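PDB 4KH9: hypothetical protein from Legionella pneumophila subsp. pneumophila, which is of unknown function but binds calcium and consists of an N-terminal domain followed by two domains probably of the immunoglobulin-like E-set type. Local coordinates for residues V62-L67 / F136-K141; N195-R200 / L240-Q245; A268-V273 / F283-D288. All blocks are in the same frame, centred on the assembly; numbering follows the deposited sequence.

Contact 1 (V62-L67 / F136-K141)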
loop_
_atom_site.group_PDB
_atom_site.type_symbol
_atom_site.label_atom_id
_atom_site.label_comp_id
_atom_site.label_asym_id
_atom_site.label_seq_id
_atom_site.Cartn_x
_atom_site.Cartn_y
_atom_site.Cartn_z
ATOM N N VAL A 62 0.578 -28.856 -7.666
ATOM C CA VAL A 62 0.978 -27.455 -7.799
ATOM C C VAL A 62 2.496 -27.341 -7.611
ATOM O O VAL A 62 3.038 -27.879 -6.645
ATOM C CB VAL A 62 0.172 -26.608 -6.751
ATOM C CG1 VAL A 62 0.799 -25.244 -6.504
ATOM C CG2 VAL A 62 -1.285 -26.456 -7.206
ATOM N N ILE A 63 3.163 -26.581 -8.491
ATOM C CA ILE A 63 4.599 -26.385 -8.399
ATOM C C ILE A 63 4.927 -25.377 -7.315
ATOM O O ILE A 63 4.430 -24.253 -7.349
ATOM C CB ILE A 63 5.206 -25.953 -9.767
ATOM C CG1 ILE A 63 5.106 -27.116 -10.799
ATOM C CG2 ILE A 63 6.679 -25.432 -9.606
ATOM C CD1 ILE A 63 5.170 -26.697 -12.252
ATOM N N ILE A 64 5.790 -25.792 -6.364
ATOM C CA ILE A 64 6.371 -24.934 -5.343
ATOM C C ILE A 64 7.831 -24.786 -5.772
ATOM O O ILE A 64 8.559 -25.778 -5.737
ATOM C CB ILE A 64 6.182 -25.473 -3.898
ATOM C CG1 ILE A 64 4.681 -25.569 -3.525
ATOM C CG2 ILE A 64 6.978 -24.612 -2.888
ATOM C CD1 ILE A 64 4.411 -26.224 -2.173
ATOM N N SER A 65 8.234 -23.593 -6.249
ATOM C CA SER A 65 9.585 -23.377 -6.759
ATOM C C SER A 65 10.423 -22.586 -5.759
ATOM O O SER A 65 10.000 -21.545 -5.263
ATOM C CB SER A 65 9.533 -22.652 -8.108
ATOM O OG SER A 65 8.929 -21.378 -7.975
ATOM N N THR A 66 11.575 -23.143 -5.398
ATOM C CA THR A 66 12.480 -22.531 -4.456
ATOM C C THR A 66 13.855 -22.443 -5.103
ATOM O O THR A 66 14.188 -23.266 -5.945
ATOM C CB THR A 66 12.486 -23.305 -3.104
ATOM O OG1 THR A 66 13.122 -24.559 -3.287
ATOM C CG2 THR A 66 11.075 -23.484 -2.496
ATOM N N LEU A 67 14.656 -21.464 -4.685
ATOM C CA LEU A 67 16.002 -21.234 -5.202
ATOM C C LEU A 67 17.074 -21.471 -4.123
ATOM O O LEU A 67 18.283 -21.517 -4.431
ATOM C CB LEU A 67 16.115 -19.796 -5.746
ATOM C CG LEU A 67 15.154 -19.443 -6.895
ATOM C CD1 LEU A 67 15.250 -17.967 -7.247
ATOM C CD2 LEU A 67 15.397 -20.361 -8.132
ATOM N N PHE A 136 9.347 -28.406 -6.258
ATOM C CA PHE A 136 8.570 -29.249 -5.369
ATOM C C PHE A 136 7.164 -29.272 -5.949
ATOM O O PHE A 136 6.765 -28.312 -6.612
ATOM C CB PHE A 136 8.596 -28.750 -3.918
ATOM C CG PHE A 136 9.903 -28.815 -3.170
ATOM C CD1 PHE A 136 10.904 -27.880 -3.407
ATOM C CD2 PHE A 136 10.113 -29.774 -2.186
ATOM C CE1 PHE A 136 12.112 -27.927 -2.697
ATOM C CE2 PHE A 136 11.316 -29.818 -1.471
ATOM C CZ PHE A 136 12.304 -28.881 -1.714
ATOM N N ILE A 137 6.445 -30.364 -5.755
ATOM C CA ILE A 137 5.079 -30.483 -6.228
ATOM C C ILE A 137 4.189 -30.763 -5.009
ATOM O O ILE A 137 4.374 -31.758 -4.318
ATOM C CB ILE A 137 4.915 -31.555 -7.349
ATOM C CG1 ILE A 137 5.835 -31.227 -8.556
ATOM C CG2 ILE A 137 3.404 -31.689 -7.775
ATOM C CD1 ILE A 137 5.772 -32.212 -9.741
ATOM N N LEU A 138 3.267 -29.845 -4.725
ATOM C CA LEU A 138 2.303 -29.980 -3.648
ATOM C C LEU A 138 1.066 -30.610 -4.229
ATOM O O LEU A 138 0.587 -30.159 -5.269
ATOM C CB LEU A 138 2.003 -28.618 -3.015
ATOM C CG LEU A 138 1.063 -28.609 -1.781
ATOM C CD1 LEU A 138 1.704 -29.319 -0.543
ATOM C CD2 LEU A 138 0.628 -27.172 -1.455
ATOM N N LYS A 139 0.568 -31.652 -3.595
ATOM C CA LYS A 139 -0.580 -32.376 -4.121
ATOM C C LYS A 139 -1.518 -32.776 -2.985
ATOM O O LYS A 139 -1.102 -33.013 -1.845
ATOM C CB LYS A 139 -0.079 -33.637 -4.883
ATOM C CG LYS A 139 -1.123 -34.391 -5.719
ATOM C CD LYS A 139 -0.650 -35.803 -6.068
ATOM C CE LYS A 139 -0.072 -35.939 -7.456
ATOM N NZ LYS A 139 -1.131 -35.962 -8.502
ATOM N N SER A 140 -2.784 -32.859 -3.324
ATOM C CA SER A 140 -3.826 -33.331 -2.434
ATOM C C SER A 140 -3.810 -34.853 -2.441
ATOM O O SER A 140 -3.567 -35.455 -3.483
ATOM C CB SER A 140 -5.168 -32.798 -2.917
ATOM O OG SER A 140 -6.120 -32.975 -1.895
ATOM N N LYS A 141 -4.072 -35.483 -1.304
ATOM C CA LYS A 141 -4.111 -36.945 -1.209
ATOM C C LYS A 141 -5.443 -37.443 -1.843
ATOM O O LYS A 141 -5.476 -38.469 -2.528
ATOM C CB LYS A 141 -3.956 -37.354 0.267
ATOM C CG LYS A 141 -3.648 -38.823 0.499
ATOM C CD LYS A 141 -3.342 -39.125 1.979
ATOM C CE LYS A 141 -2.065 -38.482 2.495
ATOM N NZ LYS A 141 -1.799 -38.781 3.928
#

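Contact 2 (N195-R200 / L240-Q245)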
loop_
_atom_site.group_PDB
_atom_site.type_symbol
_atom_site.label_atom_id
_atom_site.label_comp_id
_atom_site.label_asym_id
_atom_site.label_seq_id
_atom_site.Cartn_x
_atom_site.Cartn_y
_atom_site.Cartn_z
ATOM N N ASN A 195 10.119 -11.815 -19.254
ATOM C CA ASN A 195 9.069 -11.563 -20.226
ATOM C C ASN A 195 7.687 -11.841 -19.603
ATOM O O ASN A 195 6.706 -11.242 -20.042
ATOM C CB ASN A 195 9.272 -12.396 -21.493
ATOM C CG ASN A 195 10.447 -11.975 -22.349
ATOM O OD1 ASN A 195 10.512 -10.844 -22.845
ATOM N ND2 ASN A 195 11.389 -12.888 -22.570
ATOM N N ASP A 196 7.603 -12.735 -18.589
ATOM C CA ASP A 196 6.321 -13.040 -17.977
ATOM C C ASP A 196 6.157 -12.184 -16.708
ATOM O O ASP A 196 6.697 -12.506 -15.634
ATOM C CB ASP A 196 6.190 -14.559 -17.699
ATOM C CG ASP A 196 4.807 -15.048 -17.272
ATOM O OD1 ASP A 196 3.871 -14.222 -17.221
ATOM O OD2 ASP A 196 4.670 -16.255 -16.972
ATOM N N VAL A 197 5.478 -11.037 -16.878
ATOM C CA VAL A 197 5.191 -10.050 -15.814
ATOM C C VAL A 197 3.730 -9.662 -15.865
ATOM O O VAL A 197 3.221 -9.321 -16.929
ATOM C CB VAL A 197 6.067 -8.760 -15.902
ATOM C CG1 VAL A 197 5.801 -7.798 -14.734
ATOM C CG2 VAL A 197 7.538 -9.052 -16.023
ATOM N N ASP A 198 3.074 -9.625 -14.712
ATOM C CA ASP A 198 1.677 -9.166 -14.592
ATOM C C ASP A 198 1.630 -8.164 -13.449
ATOM O O ASP A 198 2.310 -8.388 -12.445
ATOM C CB ASP A 198 0.725 -10.360 -14.329
ATOM C CG ASP A 198 0.854 -11.530 -15.290
ATOM O OD1 ASP A 198 0.644 -11.328 -16.510
ATOM O OD2 ASP A 198 1.165 -12.658 -14.822
ATOM N N ALA A 199 0.892 -7.059 -13.587
ATOM C CA ALA A 199 0.804 -6.066 -12.503
ATOM C C ALA A 199 -0.537 -5.341 -12.561
ATOM O O ALA A 199 -1.087 -5.117 -13.642
ATOM C CB ALA A 199 1.965 -5.071 -12.586
ATOM N N ARG A 200 -1.080 -5.005 -11.392
ATOM C CA ARG A 200 -2.357 -4.313 -11.305
ATOM C C ARG A 200 -2.415 -3.513 -10.044
ATOM O O ARG A 200 -1.612 -3.701 -9.149
ATOM C CB ARG A 200 -3.532 -5.325 -11.357
ATOM C CG ARG A 200 -3.522 -6.298 -10.147
ATOM C CD ARG A 200 -4.702 -7.236 -10.214
ATOM N NE ARG A 200 -4.825 -8.047 -9.000
ATOM C CZ ARG A 200 -5.852 -8.854 -8.747
ATOM N NH1 ARG A 200 -6.848 -8.965 -9.620
ATOM N NH2 ARG A 200 -5.892 -9.554 -7.620
ATOM N N LEU A 240 -0.297 -1.853 -5.267
ATOM C CA LEU A 240 0.309 -2.342 -6.478
ATOM C C LEU A 240 0.600 -3.817 -6.230
ATOM O O LEU A 240 1.246 -4.137 -5.229
ATOM C CB LEU A 240 1.578 -1.556 -6.853
ATOM C CG LEU A 240 2.485 -2.230 -7.907
ATOM C CD1 LEU A 240 1.772 -2.303 -9.279
ATOM C CD2 LEU A 240 3.841 -1.535 -8.012
ATOM N N GLU A 241 0.070 -4.711 -7.085
ATOM C CA GLU A 241 0.322 -6.160 -6.991
ATOM C C GLU A 241 1.003 -6.615 -8.253
ATOM O O GLU A 241 0.514 -6.324 -9.349
ATOM C CB GLU A 241 -0.990 -6.978 -6.814
ATOM C CG GLU A 241 -1.831 -6.702 -5.582
ATOM C CD GLU A 241 -2.955 -7.712 -5.421
ATOM O OE1 GLU A 241 -3.433 -8.266 -6.442
ATOM O OE2 GLU A 241 -3.385 -7.924 -4.264
ATOM N N THR A 242 2.114 -7.281 -8.132
ATOM C CA THR A 242 2.796 -7.761 -9.323
ATOM C C THR A 242 3.265 -9.199 -9.113
ATOM O O THR A 242 3.578 -9.615 -7.985
ATOM C CB THR A 242 3.944 -6.826 -9.754
ATOM O OG1 THR A 242 4.607 -7.386 -10.890
ATOM C CG2 THR A 242 4.938 -6.573 -8.665
ATOM N N ASP A 243 3.341 -9.929 -10.234
ATOM C CA ASP A 243 3.757 -11.323 -10.316
ATOM C C ASP A 243 4.698 -11.466 -11.481
ATOM O O ASP A 243 4.407 -11.002 -12.587
ATOM C CB ASP A 243 2.530 -12.260 -10.453
ATOM C CG ASP A 243 2.726 -13.692 -9.968
ATOM O OD1 ASP A 243 3.855 -14.026 -9.487
ATOM O OD2 ASP A 243 1.761 -14.483 -10.059
ATOM N N VAL A 244 5.873 -12.031 -11.215
ATOM C CA VAL A 244 6.902 -12.202 -12.224
ATOM C C VAL A 244 7.352 -13.698 -12.267
ATOM O O VAL A 244 7.581 -14.325 -11.213
ATOM C CB VAL A 244 8.073 -11.248 -11.888
ATOM C CG1 VAL A 244 9.301 -11.520 -12.738
ATOM C CG2 VAL A 244 7.645 -9.777 -12.010
ATOM N N GLN A 245 7.529 -14.231 -13.479
ATOM C CA GLN A 245 8.101 -15.560 -13.627
ATOM C C GLN A 245 9.117 -15.585 -14.779
ATOM O O GLN A 245 8.860 -15.027 -15.831
ATOM C CB GLN A 245 7.051 -16.657 -13.827
ATOM C CG GLN A 245 7.704 -18.040 -13.739
ATOM C CD GLN A 245 6.763 -19.186 -13.644
ATOM O OE1 GLN A 245 5.988 -19.308 -12.705
ATOM N NE2 GLN A 245 6.921 -20.130 -14.536
#

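Contact 3 (A268-V273 / F283-D288)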
loop_
_atom_site.group_PDB
_atom_site.type_symbol
_atom_site.label_atom_id
_atom_site.label_comp_id
_atom_site.label_asym_id
_atom_site.label_seq_id
_atom_site.Cartn_x
_atom_site.Cartn_y
_atom_site.Cartn_z
ATOM N N ALA A 268 -12.402 19.164 -2.462
ATOM C CA ALA A 268 -12.324 20.591 -2.139
ATOM C C ALA A 268 -10.923 21.110 -2.409
ATOM O O ALA A 268 -9.950 20.343 -2.346
ATOM C CB ALA A 268 -12.715 20.841 -0.686
ATOM N N SER A 269 -10.823 22.401 -2.752
ATOM C CA SER A 269 -9.546 23.027 -3.046
ATOM C C SER A 269 -9.424 24.401 -2.419
ATOM O O SER A 269 -10.415 25.109 -2.297
ATOM C CB SER A 269 -9.355 23.152 -4.557
ATOM O OG SER A 269 -9.276 21.874 -5.164
ATOM N N LEU A 270 -8.206 24.764 -2.020
ATOM C CA LEU A 270 -7.860 26.100 -1.513
ATOM C C LEU A 270 -7.533 26.990 -2.715
ATOM O O LEU A 270 -6.847 26.533 -3.642
ATOM C CB LEU A 270 -6.687 26.052 -0.525
ATOM C CG LEU A 270 -6.812 25.134 0.691
ATOM C CD1 LEU A 270 -5.517 25.119 1.470
ATOM C CD2 LEU A 270 -7.977 25.544 1.595
HETATM N N MSE A 271 -8.003 28.252 -2.711
HETATM C CA MSE A 271 -7.782 29.143 -3.860
HETATM C C MSE A 271 -6.931 30.383 -3.541
HETATM O O MSE A 271 -5.984 30.668 -4.269
HETATM C CB MSE A 271 -9.127 29.599 -4.433
HETATM C CG MSE A 271 -9.979 28.451 -4.960
HETATM SE SE MSE A 271 -11.782 29.019 -5.397
HETATM C CE MSE A 271 -11.359 30.271 -6.917
ATOM N N ASN A 272 -7.289 31.144 -2.512
ATOM C CA ASN A 272 -6.598 32.391 -2.160
ATOM C C ASN A 272 -6.383 32.472 -0.669
ATOM O O ASN A 272 -7.291 32.118 0.069
ATOM C CB ASN A 272 -7.422 33.623 -2.615
ATOM C CG ASN A 272 -7.698 33.725 -4.095
ATOM O OD1 ASN A 272 -6.939 34.357 -4.854
ATOM N ND2 ASN A 272 -8.837 33.182 -4.526
ATOM N N VAL A 273 -5.220 32.962 -0.219
ATOM C CA VAL A 273 -4.948 33.114 1.208
ATOM C C VAL A 273 -4.486 34.562 1.437
ATOM O O VAL A 273 -3.710 35.112 0.653
ATOM C CB VAL A 273 -3.979 32.043 1.794
ATOM C CG1 VAL A 273 -2.664 31.957 1.031
ATOM C CG2 VAL A 273 -3.741 32.239 3.287
ATOM N N PHE A 283 -5.702 34.603 9.471
ATOM C CA PHE A 283 -5.682 34.432 8.025
ATOM C C PHE A 283 -7.012 33.928 7.555
ATOM O O PHE A 283 -7.728 33.287 8.322
ATOM C CB PHE A 283 -4.566 33.462 7.591
ATOM C CG PHE A 283 -3.185 33.863 8.033
ATOM C CD1 PHE A 283 -2.707 33.505 9.292
ATOM C CD2 PHE A 283 -2.374 34.641 7.213
ATOM C CE1 PHE A 283 -1.458 33.937 9.729
ATOM C CE2 PHE A 283 -1.114 35.059 7.647
ATOM C CZ PHE A 283 -0.668 34.702 8.903
ATOM N N VAL A 284 -7.351 34.227 6.298
ATOM C CA VAL A 284 -8.585 33.779 5.660
ATOM C C VAL A 284 -8.225 33.091 4.335
ATOM O O VAL A 284 -7.413 33.604 3.569
ATOM C CB VAL A 284 -9.672 34.877 5.471
ATOM C CG1 VAL A 284 -10.365 35.211 6.788
ATOM C CG2 VAL A 284 -9.130 36.135 4.804
ATOM N N VAL A 285 -8.809 31.927 4.085
ATOM C CA VAL A 285 -8.549 31.161 2.860
ATOM C C VAL A 285 -9.868 30.881 2.172
ATOM O O VAL A 285 -10.802 30.411 2.829
ATOM C CB VAL A 285 -7.770 29.831 3.107
ATOM C CG1 VAL A 285 -7.200 29.257 1.801
ATOM C CG2 VAL A 285 -6.655 30.006 4.115
ATOM N N THR A 286 -9.929 31.084 0.844
ATOM C CA THR A 286 -11.111 30.737 0.052
ATOM C C THR A 286 -11.015 29.228 -0.275
ATOM O O THR A 286 -9.924 28.716 -0.560
ATOM C CB THR A 286 -11.221 31.642 -1.193
ATOM O OG1 THR A 286 -11.486 32.979 -0.778
ATOM C CG2 THR A 286 -12.299 31.196 -2.161
ATOM N N VAL A 287 -12.147 28.522 -0.204
ATOM C CA VAL A 287 -12.238 27.081 -0.453
ATOM C C VAL A 287 -13.397 26.808 -1.425
ATOM O O VAL A 287 -14.490 27.317 -1.226
ATOM C CB VAL A 287 -12.420 26.267 0.877
ATOM C CG1 VAL A 287 -12.312 24.765 0.648
ATOM C CG2 VAL A 287 -11.459 26.711 1.975
ATOM N N ASP A 288 -13.152 26.005 -2.455
ATOM C CA ASP A 288 -14.162 25.546 -3.402
ATOM C C ASP A 288 -14.492 24.082 -3.022
ATOM O O ASP A 288 -13.593 23.259 -2.976
ATOM C CB ASP A 288 -13.681 25.698 -4.864
ATOM C CG ASP A 288 -14.747 25.383 -5.909
ATOM O OD1 ASP A 288 -15.948 25.626 -5.633
ATOM O OD2 ASP A 288 -14.376 24.943 -7.019
#

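Contact 1 (V62-L67 / F136-K141)
V62 N donates to L138 O over 2.7 Å, and the N-H...O angle of 171° makes this bond almost straight. It belongs to a short antiparallel pairing in the N-terminal domain, where strand 62-65 forms one margin of a four-stranded sheet and strand 135-140 lies between it and strand 86-89. The return bond, L138 N to V62 O, closes one hydrogen-bonded pair, and I64 with F136 forms the next. I63 and I137 sit between them as a non-hydrogen-bonded pair. The strand axes run at 142° to each other, so the pairing is strongly twisted. At F136 O the amide of I64 arrives 37° above the carbonyl plane, and I63 CA adds a CA-H...O contact to the same oxygen at 3.4 Å.

V62, I64, F136 and L138 turn to one face of the sheet, I63 and I137 to the other. On the first face I64 carries the apolar contact. Its CD1, anti to CA, reaches L138 CB at 3.5 Å, closer than usual van der Waals contact. CD1 also comes to 4.0 Å from L138 CD2. Nearer the backbone, I64 CB meets F136 CB at 4.1 Å. L86 and I88 of strand 86-89 continue this apolar layer beyond L138 and F136, while L58 of helix 55-60 also packs on L138.

The F136 ring is approached at its rim by polar atoms. I64 O, which accepts from F136 N at 2.8 Å, also lies in the ring plane at the edge, 3.9 Å from F136 CD1. Two residues beyond I64, T66 brings its hydroxyl oxygen, which is hydrogen-bonded to G134 N, near the ring plane, with OG1 3.6 Å from F136 CE1.

Contact 2 (N195-R200 / L240-Q245)
R200 and E241 lie side by side and point the same way, their guanidinium and carboxylate planes 34° apart. Two nitrogens of R200 converge on a single oxygen: NE is 2.9 Å and NH2 3.0 Å from E241 OE1, which lies in the guanidinium plane at its edge. NH2 uses the syn lone pair of OE1, whereas NE comes from the anti side, 27° out of the carboxylate plane. R200 CG sits between the backbone N and the carbonyl carbon, and the chain then runs extended to NE. R200 also touches a crystal neighbour, so the lattice may influence its pose.

The backbones of the same two residues pair as well, R200 N and O with E241 O and N. D198 and D243 form the preceding hydrogen-bonded pair, and the strand axes are 171° apart, nearly antiparallel. Strands 196-202 and 238-248 are neighbours in the beta structure of the central domain, which belongs to the E-set clan and is therefore probably immunoglobulin-like.

V197, A199, T242 and V244 share the opposite face from the charged residues. V197 and V244 lie alongside each other, CG1 to CG2 at 3.8 Å, and A199 CB is 3.9 Å from T242 CB. I183 of strand 178-186 packs on A199, T242 and V244. In the conformer given, T242 OG1 also donates to D198 O, but a second conformer makes this bond doubtful.

D196, D198, D243 and Q245 share the face of R200 and E241. D196 and D198 belong to an observed calcium-binding site; here the side chain of D196 is about 3 Å from a calcium ion. D196 and Q245 run side by side, with OD2 4.0 Å from Q245 CB. D198 OD2 and D243 OD2 stay 5.1 Å apart, and D243 OD1 makes a salt bridge to R254 NE.

Contact 3 (A268-V273 / F283-D288)
A beta bulge interrupts the hairpin formed by strands 268-278 and 281-289 in the C-terminal domain, and its evidence is a one-residue shift in register. Before it, S269 pairs with D288 and L270 with V287; after it, V273 faces V285. The extra residue is accommodated opposite T286, whose O accepts from M271 N at 2.9 Å while its N donates to N272 O. M271 has psi -52°, well away from the extended values on either side, and its amide approaches T286 O from 35° above the carbonyl plane. The axes of the two strands are 145° apart, so the hairpin is markedly twisted.

L270, V273, V285 and V287 point to the face covered by strands 293-302 and 345-353, among them L297 and L349, as expected for the facing sheets of a beta sandwich. L270 CD2 touches both valines of the second strand, 3.7 Å from V287 CG2 and 3.8 Å from V285 CG1. L270 and V287 lie alongside each other, whereas L270 crosses V285 at a slant. Further along, V273 and V285 run side by side with their CG2 atoms 3.8 Å apart; V273 CG2 is anti to the backbone N, leaving CG1 between N and the carbonyl carbon.

The bulge brings the selenomethionine M271 across its neighbours on the second strand. Its SE lies 3.9 Å from T286 CG2 and 3.9 Å from D288 CB, a nonpolar contact in which the heavy atom touches both side chains. The polar ends of neighbouring residues are held by the chain's N-terminal stretch: S269 OG bonds to Q7 O and N272 OD1 to T3 OG1. The amide of N272 is buried without a hydrogen-bonding partner in the model, and its nearest T286 side-chain atom, CB, is 4.2 Å from N272 N.

How the contacts relate
The three contacts follow one another along the chain, one in each of its three domains. Contacts 1 and 2 are near neighbours: their centres are 21 Å apart and their nearest atoms about 6 Å, without touching. Strand 251-264 bridges them, since it pairs with strand 238-248 of contact 2 and its R254 both bonds D243 and touches S65 of contact 1. The bound calcium ion lies on this side of the molecule, beside D196 of contact 2, and the side chain of I63 in contact 1 is about 12 Å from it. Contact 3 is on the opposite side of the chain's centre, its centre 42 Å from that of contact 2 and 59 Å from that of contact 1.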